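Local coordinates for protein tryptophanyl-tRNA synthetase (Thermus thermophilus, PDB 2EL7) that probably charges tRNA(Trp) with tryptophan at the expense of ATP, as a homodimeric class I aminoacyl-tRNA synthetase, at residues L33-F38 against A307-A312; F82-V87 against A134-I139; H90-W95 against A316-V321. All blocks are in the same frame, centred on the assembly; numbering follows the deposited sequence.

How the interactions relate
The six segments come along the chain in the order 33-38, 82-87, 90-95, 134-139, 307-312 and 316-321. Interaction 2 is therefore nested inside the loop closed by interaction 1, whereas interaction 3 crosses both. Centre to centre, interaction 2 lies about 11 Å from interaction 1 and about 10 Å from interaction 3, and the outer two are about 17 Å apart. Interactions 1 and 2 reach neighbouring strands, 37-41 and 80-83, of one parallel sheet; interactions 1 and 3 share helix 296-324. This helix thus ties the sheet to helix 89-99, close to the predicted tryptophan site; residues of interactions 2 and 3 also touch the second subunit.

Interaction 1. Residues L33-F38 against A307-A312; sequences LGRDAF and AKRARA
The guanidinium groups of Arg35 and Arg309 lie flat on one another, their centres 3.6 Å apart and their planes inclined by 22°. Over the middle of one Arg35 face sits NH1 of Arg309, 3.3 Å from Arg35 CZ; in return, NE of Arg35 stands above a face of the Arg309 group, displaced toward its rim. The third flat group, the ring of Phe38, meets Ala310 obliquely, its CE1 4.0 Å from both CA and CB of that alanine.

The two arginine chains cross at about a right angle. Arg309 leaves its helix with CG anti to the backbone N (chi1 -170°) and turns at chi3, which brings its plane round to face the other arginine. The overlap begins below the charged ends, since CG of Arg35 is 3.4 Å from CD of Arg309. Arginine suits both places because its long methylene chain packs while its planar end stacks.

Phe38 lies near the start of strand 37-41, the middle strand of a three-stranded parallel sheet of the Rossmann-type catalytic domain, and its ring also touches Leu5 and Thr80 on the two flanking strands. Ala310, with only a methyl group, allows helix 296-324 to come close to that ring.

Two like charges would ordinarily part, but stacking keeps the N-H groups around the rims available for acceptors: Arg35 NH1 bonds to the carbonyl O of Val79 and Arg309 NH2 to the hydroxyl of Thr80. Delocalised charge, these acceptors and partial exposure to solvent probably make the pairing tolerable.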
# COMPACT_ATOMS: atom_id res chain seq x y z
N LEU A 33 23.55 18.67 -6.85
CA LEU A 33 22.13 18.84 -7.08
C LEU A 33 21.41 19.75 -6.11
O LEU A 33 20.31 20.21 -6.39
CB LEU A 33 21.45 17.46 -7.14
CG LEU A 33 22.13 16.56 -8.17
CD1 LEU A 33 21.57 15.13 -8.11
CD2 LEU A 33 21.95 17.17 -9.55
N GLY A 34 22.03 20.04 -4.98
CA GLY A 34 21.41 20.93 -4.03
C GLY A 34 20.12 20.37 -3.48
O GLY A 34 20.12 19.29 -2.88
N ARG A 35 19.01 21.09 -3.68
CA ARG A 35 17.70 20.69 -3.17
C ARG A 35 17.10 19.48 -3.89
O ARG A 35 16.24 18.78 -3.38
CB ARG A 35 16.74 21.87 -3.24
CG ARG A 35 16.18 22.31 -1.91
CD ARG A 35 16.99 23.34 -1.14
NE ARG A 35 17.39 22.82 0.17
CZ ARG A 35 17.47 23.51 1.32
NH1 ARG A 35 17.87 22.89 2.41
NH2 ARG A 35 17.14 24.79 1.39
N ASP A 36 17.57 19.23 -5.10
CA ASP A 36 17.08 18.09 -5.85
C ASP A 36 17.85 16.83 -5.52
O ASP A 36 17.80 15.85 -6.25
CB ASP A 36 17.10 18.39 -7.33
CG ASP A 36 15.83 19.09 -7.77
OD1 ASP A 36 15.93 20.06 -8.54
OD2 ASP A 36 14.74 18.65 -7.33
N ALA A 37 18.56 16.87 -4.40
CA ALA A 37 19.25 15.69 -3.93
C ALA A 37 18.38 15.22 -2.77
O ALA A 37 18.60 15.62 -1.64
CB ALA A 37 20.66 16.04 -3.42
N PHE A 38 17.35 14.42 -3.06
CA PHE A 38 16.46 13.90 -2.01
C PHE A 38 17.07 12.76 -1.21
O PHE A 38 17.59 11.79 -1.78
CB PHE A 38 15.14 13.41 -2.59
CG PHE A 38 14.23 14.52 -3.06
CD1 PHE A 38 12.87 14.29 -3.17
CD2 PHE A 38 14.74 15.76 -3.39
CE1 PHE A 38 12.03 15.29 -3.59
CE2 PHE A 38 13.90 16.76 -3.80
CZ PHE A 38 12.53 16.52 -3.91
N ALA A 307 10.40 17.48 4.31
CA ALA A 307 9.13 16.86 3.99
C ALA A 307 8.19 17.78 3.22
O ALA A 307 7.51 17.33 2.28
CB ALA A 307 8.46 16.35 5.28
N LYS A 308 8.14 19.06 3.59
CA LYS A 308 7.25 20.01 2.90
C LYS A 308 7.59 20.02 1.43
O LYS A 308 6.73 19.88 0.57
CB LYS A 308 7.41 21.44 3.45
CG LYS A 308 7.15 21.53 4.93
CD LYS A 308 6.99 22.96 5.41
CE LYS A 308 6.84 22.98 6.94
NZ LYS A 308 6.63 24.33 7.50
N ARG A 309 8.88 20.16 1.18
CA ARG A 309 9.47 20.20 -0.14
C ARG A 309 9.22 18.92 -0.97
O ARG A 309 8.85 19.00 -2.14
CB ARG A 309 10.98 20.43 0.03
CG ARG A 309 11.73 20.71 -1.23
CD ARG A 309 13.20 20.99 -0.86
NE ARG A 309 13.37 22.09 0.08
CZ ARG A 309 14.15 22.06 1.17
NH1 ARG A 309 14.24 23.12 1.95
NH2 ARG A 309 14.82 20.97 1.49
N ALA A 310 9.42 17.75 -0.36
CA ALA A 310 9.21 16.50 -1.06
C ALA A 310 7.71 16.28 -1.33
O ALA A 310 7.32 15.83 -2.41
CB ALA A 310 9.78 15.34 -0.25
N ARG A 311 6.88 16.62 -0.34
CA ARG A 311 5.43 16.47 -0.44
C ARG A 311 4.80 17.37 -1.50
O ARG A 311 3.76 17.03 -2.08
CB ARG A 311 4.79 16.74 0.93
CG ARG A 311 3.26 16.60 0.94
CD ARG A 311 2.70 16.36 2.34
NE ARG A 311 3.20 17.36 3.28
CZ ARG A 311 4.01 17.09 4.31
NH1 ARG A 311 4.41 15.84 4.55
NH2 ARG A 311 4.47 18.10 5.06
N ALA A 312 5.40 18.53 -1.75
CA ALA A 312 4.88 19.44 -2.77
C ALA A 312 4.96 18.67 -4.10
O ALA A 312 4.02 18.67 -4.90
CB ALA A 312 5.72 20.75 -2.82

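Interaction 2. Residues F82-V87 against A134-I139; sequences FVQSHV and AADILI
Gln84 and Asp136 meet by close polar packing without a hydrogen bond. NE2 of Gln84 lies 3.4 Å from OD2 of Asp136, yet the angle is too poor for the amide to donate, and CD of Gln84 is almost as near, 3.6 Å from the same oxygen. The amide and carboxylate planes differ by only 19°. Gln84 reaches across because its chain is extended, with CG anti to the backbone N (chi1 179°), which suits a long amide at a strand's end.

Water supplies the hydrogen bonding between the segments. A single molecule donates to OD1 of Asp136 over 2.5 Å and, weakly, to the carbonyl O of Gln84 over 3.4 Å. The aspartate thus turns one oxygen to the water and the other to the amide. Farther along the first segment, His86 NE2 hydrogen-bonds to the carbonyl O of Leu328 of the second subunit.

Gln84 follows directly on strand 80-83, at the carboxyl end of a parallel sheet, where Rossmann folds of class I synthetases place their ligands. Asp136, on helix 124-139, is predicted to bind L-tryptophan, consistent with the aspartate that meets the indole nitrogen in bacterial relatives.

The remaining neighbours are aromatic. Phe82 brings its ring edge to the water, which lies in the ring plane 3.9 Å from Phe82 CE1, while Tyr140 makes an edge-to-face pair with that ring. The side chain of His90 packs against Asp136.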
# COMPACT_ATOMS: atom_id res chain seq x y z
N PHE A 82 14.27 13.88 4.47
CA PHE A 82 12.97 13.62 5.06
C PHE A 82 12.78 12.14 5.43
O PHE A 82 13.58 11.28 5.03
CB PHE A 82 11.89 14.06 4.09
CG PHE A 82 11.90 13.32 2.78
CD1 PHE A 82 11.11 12.20 2.61
CD2 PHE A 82 12.68 13.77 1.72
CE1 PHE A 82 11.08 11.52 1.37
CE2 PHE A 82 12.67 13.11 0.49
CZ PHE A 82 11.86 11.97 0.32
N VAL A 83 11.74 11.87 6.21
CA VAL A 83 11.43 10.51 6.66
C VAL A 83 10.33 9.94 5.77
O VAL A 83 9.29 10.56 5.58
CB VAL A 83 10.92 10.50 8.11
CG1 VAL A 83 10.46 9.09 8.49
CG2 VAL A 83 12.00 10.99 9.05
N GLN A 84 10.56 8.74 5.24
CA GLN A 84 9.60 8.10 4.35
C GLN A 84 8.13 8.23 4.80
O GLN A 84 7.33 8.80 4.07
CB GLN A 84 10.00 6.63 4.15
CG GLN A 84 9.09 5.81 3.27
CD GLN A 84 9.66 4.41 2.98
OE1 GLN A 84 10.56 3.91 3.68
NE2 GLN A 84 9.14 3.78 1.95
N SER A 85 7.80 7.75 6.00
CA SER A 85 6.42 7.85 6.51
C SER A 85 5.83 9.27 6.61
O SER A 85 4.62 9.42 6.79
CB SER A 85 6.27 7.15 7.89
OG SER A 85 6.94 7.82 8.95
N HIS A 86 6.65 10.31 6.51
CA HIS A 86 6.11 11.67 6.58
C HIS A 86 5.43 12.10 5.29
O HIS A 86 4.68 13.07 5.28
CB HIS A 86 7.20 12.67 6.99
CG HIS A 86 7.65 12.48 8.41
ND1 HIS A 86 8.47 13.38 9.05
CD2 HIS A 86 7.41 11.48 9.29
CE1 HIS A 86 8.72 12.94 10.28
NE2 HIS A 86 8.09 11.79 10.45
N VAL A 87 5.67 11.39 4.19
CA VAL A 87 4.99 11.68 2.94
C VAL A 87 4.32 10.37 2.54
O VAL A 87 4.85 9.58 1.78
CB VAL A 87 5.97 12.14 1.87
CG1 VAL A 87 5.20 12.54 0.61
CG2 VAL A 87 6.78 13.31 2.42
N ALA A 134 9.79 1.23 -5.44
CA ALA A 134 9.51 1.80 -6.76
C ALA A 134 8.62 3.06 -6.69
O ALA A 134 8.80 4.02 -7.45
CB ALA A 134 8.86 0.75 -7.66
N ALA A 135 7.64 3.04 -5.79
CA ALA A 135 6.72 4.17 -5.64
C ALA A 135 7.43 5.33 -4.97
O ALA A 135 7.15 6.48 -5.23
CB ALA A 135 5.53 3.75 -4.84
N ASP A 136 8.35 5.01 -4.08
CA ASP A 136 9.12 6.03 -3.38
C ASP A 136 9.99 6.74 -4.43
O ASP A 136 10.08 7.96 -4.44
CB ASP A 136 9.98 5.35 -2.30
CG ASP A 136 10.01 6.11 -0.98
OD1 ASP A 136 9.17 7.03 -0.77
OD2 ASP A 136 10.88 5.76 -0.14
N ILE A 137 10.60 5.97 -5.31
CA ILE A 137 11.45 6.52 -6.36
C ILE A 137 10.66 7.34 -7.39
O ILE A 137 11.02 8.49 -7.70
CB ILE A 137 12.24 5.40 -7.11
CG1 ILE A 137 13.25 4.73 -6.17
CG2 ILE A 137 12.96 5.98 -8.32
CD1 ILE A 137 14.05 3.62 -6.81
N LEU A 138 9.56 6.78 -7.89
CA LEU A 138 8.80 7.49 -8.89
C LEU A 138 7.85 8.61 -8.41
O LEU A 138 7.55 9.55 -9.17
CB LEU A 138 8.07 6.48 -9.76
CG LEU A 138 9.04 5.44 -10.35
CD1 LEU A 138 8.26 4.39 -11.17
CD2 LEU A 138 10.10 6.13 -11.21
N ILE A 139 7.38 8.55 -7.16
CA ILE A 139 6.48 9.60 -6.67
C ILE A 139 7.19 10.97 -6.71
O ILE A 139 6.53 12.02 -6.81
CB ILE A 139 6.05 9.35 -5.22
CG1 ILE A 139 4.84 10.21 -4.88
CG2 ILE A 139 7.18 9.76 -4.26
CD1 ILE A 139 3.55 9.55 -5.11
O HOH W 1 8.34 8.80 0.82

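Interaction 3. Residues H90-W95 against A316-V321; sequences HTELSW and ATMEEV
Met318 carries its thioether end across Glu92 to Leu93. Its CE is 3.5 Å from OE2 of Glu92 and its CG 3.7 Å from OE1, so the methionine runs obliquely across the carboxylate. The sulfur meets the next residue, with SD 4.0 Å from CB of Leu93. One helical turn beyond Met318, CG2 of Val321 meets CD1 of Leu93, also at 4.0 Å, the two side chains crossing at about a right angle. A flexible, unbranched methionine fits here: CG starts out anti to the backbone N (chi1 -159°), and bends at chi2 and chi3 fold the end over the glutamate.

The polar end of Glu92 is buried and held by other partners. Its OE2 hydrogen-bonds to the hydroxyl of Tyr44 of the second subunit, and its OE1 forms a salt bridge with Arg322, one residue past segment 316-321. With an alanine here instead of Glu92, Arg322 would probably lose this countercharge and the tyrosine hydroxyl its partner, and a gap would open beside the methyl of Met318.

In the next shell, Ile139 of helix 124-139 packs on Leu93 and Phe173 on Val321, while Thr317 ties helix 296-324 to the carbonyl O of Ile139 through its hydroxyl.

The axes of the short segments 90-95 and 316-321 pass 10.4 Å apart at 27°, a spacing bridged by Met318 and Glu92 and, farther along, by Leu93 meeting Val321. The contact is a roughly parallel helix pair in which helix 89-99 also lines the homodimer interface, so that apolar packing within one subunit adjoins a polar link to the other.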
# COMPACT_ATOMS: atom_id res chain seq x y z
N HIS A 90 3.17 8.09 -1.25
CA HIS A 90 3.75 6.99 -1.99
C HIS A 90 3.12 5.64 -1.71
O HIS A 90 3.18 4.77 -2.58
CB HIS A 90 5.30 6.94 -1.84
CG HIS A 90 5.80 6.27 -0.60
ND1 HIS A 90 5.86 6.91 0.62
CD2 HIS A 90 6.25 5.01 -0.39
CE1 HIS A 90 6.32 6.07 1.53
NE2 HIS A 90 6.56 4.91 0.94
N THR A 91 2.49 5.45 -0.54
CA THR A 91 1.85 4.16 -0.28
C THR A 91 0.63 4.02 -1.14
O THR A 91 0.11 2.93 -1.32
CB THR A 91 1.37 3.91 1.22
OG1 THR A 91 0.36 4.85 1.60
CG2 THR A 91 2.54 3.94 2.17
N GLU A 92 0.13 5.14 -1.65
CA GLU A 92 -1.05 5.11 -2.51
C GLU A 92 -0.61 4.76 -3.93
O GLU A 92 -1.23 3.93 -4.62
CB GLU A 92 -1.75 6.45 -2.49
CG GLU A 92 -3.00 6.46 -3.32
CD GLU A 92 -3.60 7.83 -3.43
OE1 GLU A 92 -3.21 8.69 -2.63
OE2 GLU A 92 -4.47 8.04 -4.31
N LEU A 93 0.48 5.39 -4.37
CA LEU A 93 1.05 5.13 -5.67
C LEU A 93 1.45 3.66 -5.63
O LEU A 93 1.44 2.95 -6.65
CB LEU A 93 2.30 6.00 -5.88
CG LEU A 93 3.01 5.77 -7.20
CD1 LEU A 93 1.98 5.86 -8.34
CD2 LEU A 93 4.10 6.82 -7.38
N SER A 94 1.79 3.22 -4.42
CA SER A 94 2.21 1.83 -4.21
C SER A 94 1.14 0.81 -4.59
O SER A 94 1.43 -0.26 -5.13
CB SER A 94 2.60 1.65 -2.74
OG SER A 94 3.38 0.50 -2.61
N TRP A 95 -0.12 1.14 -4.30
CA TRP A 95 -1.20 0.24 -4.65
C TRP A 95 -1.30 0.17 -6.16
O TRP A 95 -1.40 -0.92 -6.73
CB TRP A 95 -2.54 0.69 -4.05
CG TRP A 95 -3.70 -0.03 -4.68
CD1 TRP A 95 -4.71 0.53 -5.41
CD2 TRP A 95 -3.93 -1.44 -4.70
NE1 TRP A 95 -5.56 -0.45 -5.88
CE2 TRP A 95 -5.10 -1.67 -5.45
CE3 TRP A 95 -3.26 -2.54 -4.14
CZ2 TRP A 95 -5.62 -2.94 -5.67
CZ3 TRP A 95 -3.79 -3.82 -4.36
CH2 TRP A 95 -4.95 -4.00 -5.11
N ALA A 316 1.71 16.61 -6.32
CA ALA A 316 1.56 16.95 -7.73
C ALA A 316 1.57 15.62 -8.50
O ALA A 316 0.66 15.34 -9.29
CB ALA A 316 2.71 17.87 -8.20
N THR A 317 2.55 14.77 -8.22
CA THR A 317 2.63 13.50 -8.92
C THR A 317 1.39 12.65 -8.72
O THR A 317 0.87 12.07 -9.67
CB THR A 317 3.82 12.62 -8.47
OG1 THR A 317 5.07 13.29 -8.71
CG2 THR A 317 3.80 11.30 -9.28
N MET A 318 0.93 12.58 -7.48
CA MET A 318 -0.24 11.77 -7.16
C MET A 318 -1.52 12.31 -7.83
O MET A 318 -2.44 11.56 -8.13
CB MET A 318 -0.40 11.67 -5.63
CG MET A 318 -1.23 10.49 -5.14
SD MET A 318 -0.51 8.90 -5.71
CE MET A 318 -1.82 8.22 -6.64
N GLU A 319 -1.61 13.61 -8.07
CA GLU A 319 -2.80 14.13 -8.72
C GLU A 319 -2.71 13.72 -10.17
O GLU A 319 -3.69 13.30 -10.76
CB GLU A 319 -2.88 15.66 -8.60
CG GLU A 319 -3.57 16.12 -7.33
CD GLU A 319 -3.55 17.63 -7.17
OE1 GLU A 319 -4.15 18.32 -8.03
OE2 GLU A 319 -2.93 18.12 -6.20
N GLU A 320 -1.51 13.84 -10.74
CA GLU A 320 -1.31 13.44 -12.12
C GLU A 320 -1.72 11.96 -12.30
O GLU A 320 -2.47 11.64 -13.22
CB GLU A 320 0.15 13.64 -12.50
CG GLU A 320 0.46 13.41 -13.94
CD GLU A 320 1.95 13.53 -14.21
OE1 GLU A 320 2.37 13.41 -15.39
OE2 GLU A 320 2.70 13.75 -13.22
N VAL A 321 -1.27 11.08 -11.41
CA VAL A 321 -1.62 9.65 -11.49
C VAL A 321 -3.11 9.37 -11.31
O VAL A 321 -3.71 8.65 -12.09
CB VAL A 321 -0.82 8.79 -10.46
CG1 VAL A 321 -1.34 7.35 -10.45
CG2 VAL A 321 0.67 8.80 -10.79